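Local coordinates for sensor protein (Bacteroides thetaiotaomicron, PDB 2X7X) that binds beta-D-fructose in its periplasmic domain, the sensing part of a membrane-spanning hybrid two-component system that probably acts as a histidine kinase, at residues 173-178 with 197-202. Residues are numbered along the deposited sequence; the frame is centred on the assembly and turned at random.
With FRU (beta-D-fructofuranose), chain E.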
loop_
_atom_site.group_PDB
_atom_site.type_symbol
_atom_site.label_atom_id
_atom_site.label_comp_id
_atom_site.label_asym_id
_atom_site.label_seq_id
_atom_site.Cartn_x
_atom_site.Cartn_y
_atom_site.Cartn_z
ATOM N N GLY A 173 7.060 -21.754 17.813
ATOM C CA GLY A 173 7.250 -22.960 18.599
ATOM C C GLY A 173 6.716 -22.875 20.010
ATOM O O GLY A 173 5.773 -23.576 20.335
ATOM N N PRO A 174 7.318 -22.026 20.865
ATOM C CA PRO A 174 6.820 -21.865 22.243
ATOM C C PRO A 174 5.366 -21.382 22.316
ATOM O O PRO A 174 4.622 -21.767 23.228
ATOM C CB PRO A 174 7.773 -20.821 22.837
ATOM C CG PRO A 174 9.031 -20.972 22.046
ATOM C CD PRO A 174 8.564 -21.265 20.652
ATOM N N ALA A 175 4.961 -20.565 21.349
ATOM C CA ALA A 175 3.569 -20.125 21.249
ATOM C C ALA A 175 2.598 -21.307 21.227
ATOM O O ALA A 175 1.611 -21.322 21.969
ATOM C CB ALA A 175 3.369 -19.221 20.013
ATOM N N GLU A 176 2.893 -22.306 20.398
ATOM C CA GLU A 176 2.009 -23.473 20.265
ATOM C C GLU A 176 1.856 -24.271 21.552
ATOM O O GLU A 176 0.735 -24.585 21.963
ATOM C CB GLU A 176 2.489 -24.381 19.156
ATOM C CG GLU A 176 2.301 -23.806 17.783
ATOM C CD GLU A 176 2.460 -24.848 16.719
ATOM O OE1 GLU A 176 3.147 -25.859 16.984
ATOM O OE2 GLU A 176 1.894 -24.671 15.620
ATOM N N ILE A 177 2.980 -24.578 22.199
ATOM C CA ILE A 177 2.947 -25.286 23.468
ATOM C C ILE A 177 2.171 -24.479 24.488
ATOM O O ILE A 177 1.241 -24.979 25.097
ATOM C CB ILE A 177 4.363 -25.585 23.992
ATOM C CG1 ILE A 177 5.133 -26.431 22.970
ATOM C CG2 ILE A 177 4.319 -26.251 25.378
ATOM C CD1 ILE A 177 4.447 -27.729 22.625
ATOM N N GLU A 178 2.541 -23.218 24.662
ATOM C CA GLU A 178 1.885 -22.391 25.682
ATOM C C GLU A 178 0.378 -22.256 25.436
ATOM O O GLU A 178 -0.414 -22.375 26.379
ATOM C CB GLU A 178 2.572 -21.038 25.804
ATOM C CG GLU A 178 3.940 -21.138 26.421
ATOM C CD GLU A 178 4.844 -20.000 26.013
ATOM O OE1 GLU A 178 4.374 -19.096 25.285
ATOM O OE2 GLU A 178 6.033 -20.005 26.412
ATOM N N ASP A 197 3.711 -11.656 14.661
ATOM C CA ASP A 197 3.030 -12.440 13.629
ATOM C C ASP A 197 3.672 -13.796 13.430
ATOM O O ASP A 197 3.334 -14.486 12.472
ATOM C CB ASP A 197 3.050 -11.699 12.290
ATOM C CG ASP A 197 2.269 -10.402 12.317
ATOM O OD1 ASP A 197 1.383 -10.222 13.182
ATOM O OD2 ASP A 197 2.535 -9.548 11.456
ATOM N N ARG A 198 4.623 -14.162 14.288
ATOM C CA ARG A 198 5.159 -15.523 14.301
ATOM C C ARG A 198 4.549 -16.291 15.489
ATOM O O ARG A 198 4.174 -17.460 15.368
ATOM C CB ARG A 198 6.681 -15.521 14.366
ATOM C CG ARG A 198 7.372 -15.028 13.079
ATOM C CD ARG A 198 8.910 -15.282 13.081
ATOM N NE ARG A 198 9.604 -14.800 14.298
ATOM C CZ ARG A 198 9.877 -13.521 14.563
ATOM N NH1 ARG A 198 9.512 -12.548 13.727
ATOM N NH2 ARG A 198 10.502 -13.215 15.690
ATOM N N ILE A 199 4.429 -15.619 16.633
ATOM C CA ILE A 199 3.654 -16.152 17.740
ATOM C C ILE A 199 2.215 -16.477 17.282
ATOM O O ILE A 199 1.688 -17.563 17.563
ATOM C CB ILE A 199 3.677 -15.180 18.945
ATOM C CG1 ILE A 199 5.077 -15.170 19.576
ATOM C CG2 ILE A 199 2.676 -15.570 19.986
ATOM C CD1 ILE A 199 5.422 -13.926 20.373
ATOM N N ALA A 200 1.611 -15.556 16.542
ATOM C CA ALA A 200 0.184 -15.643 16.203
ATOM C C ALA A 200 -0.267 -16.934 15.496
ATOM O O ALA A 200 -1.185 -17.599 15.976
ATOM C CB ALA A 200 -0.272 -14.401 15.447
ATOM N N PRO A 201 0.375 -17.305 14.371
ATOM C CA PRO A 201 -0.062 -18.562 13.719
ATOM C C PRO A 201 0.128 -19.821 14.587
ATOM O O PRO A 201 -0.554 -20.835 14.375
ATOM C CB PRO A 201 0.801 -18.648 12.454
ATOM C CG PRO A 201 1.899 -17.629 12.635
ATOM C CD PRO A 201 1.434 -16.612 13.618
ATOM N N GLY A 202 1.029 -19.748 15.559
ATOM C CA GLY A 202 1.297 -20.873 16.424
ATOM C C GLY A 202 0.145 -21.088 17.372
ATOM O O GLY A 202 -0.290 -22.219 17.595
HETATM C C1 FRU E . 11.904 -9.411 14.745
HETATM C C2 FRU E . 10.944 -9.374 15.920
HETATM C C3 FRU E . 9.552 -8.901 15.512
HETATM C C4 FRU E . 9.144 -8.049 16.698
HETATM C C5 FRU E . 10.464 -7.368 17.035
HETATM C C6 FRU E . 10.584 -6.852 18.467
HETATM O O1 FRU E . 13.053 -10.181 15.088
HETATM O O2 FRU E . 10.922 -10.671 16.528
HETATM O O3 FRU E . 8.651 -9.982 15.232
HETATM O O4 FRU E . 8.093 -7.128 16.387
HETATM O O5 FRU E . 11.420 -8.417 16.858
HETATM O O6 FRU E . 11.821 -6.125 18.613
#
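Two helices of one lobe of the periplasmic-binding-protein fold meet here at their N-terminal turns, where A175 and E176 of helix 172-185 pack on I199 and G202 of helix 199-209. The methyl of A175 points at the other helix. Its CB lies 3.7 Å from CG2 of I199 and 3.4 Å from the I199 carbonyl oxygen. CG2 of I199 stands anti to the backbone N, and this turns the methyl branch to A175. G202 brings only backbone to the contact, and the two helices come close there: its CA is 4.7 Å from the CA of E176. The aliphatic part of E176 lies against this glycine, with CG 3.4 Å from G202 CA. Beyond CG the chain is extended, and the carboxylate oxygen OE2 forms a salt bridge with R172. With an alanine in place of E176, the backbone of G202 is likely to lose this cover and R172 its charged mate. No hydrogen bond joins the two segments, so the contact rests on packing alone. The loop leading into helix 199-209 reaches the sugar. R198 NH2 gives a nearly straight hydrogen bond to O2 of the fructose (2.7 Å, 170°). NH1 adds a weak, more bent one to O3 (3.1 Å, 133°). The fructose C2 lies at the edge of the guanidinium, in its plane. R198 NE also forms a salt bridge with E171, the residue just before helix 172-185, and the side chain touches W170. N196, which also binds the fructose, accepts a hydrogen bond from I199 N through OD1. On the sheet side, I199 rests on A194 of strand 191-194 and on L134 of strand 128-135, neighbours in the mixed sheet.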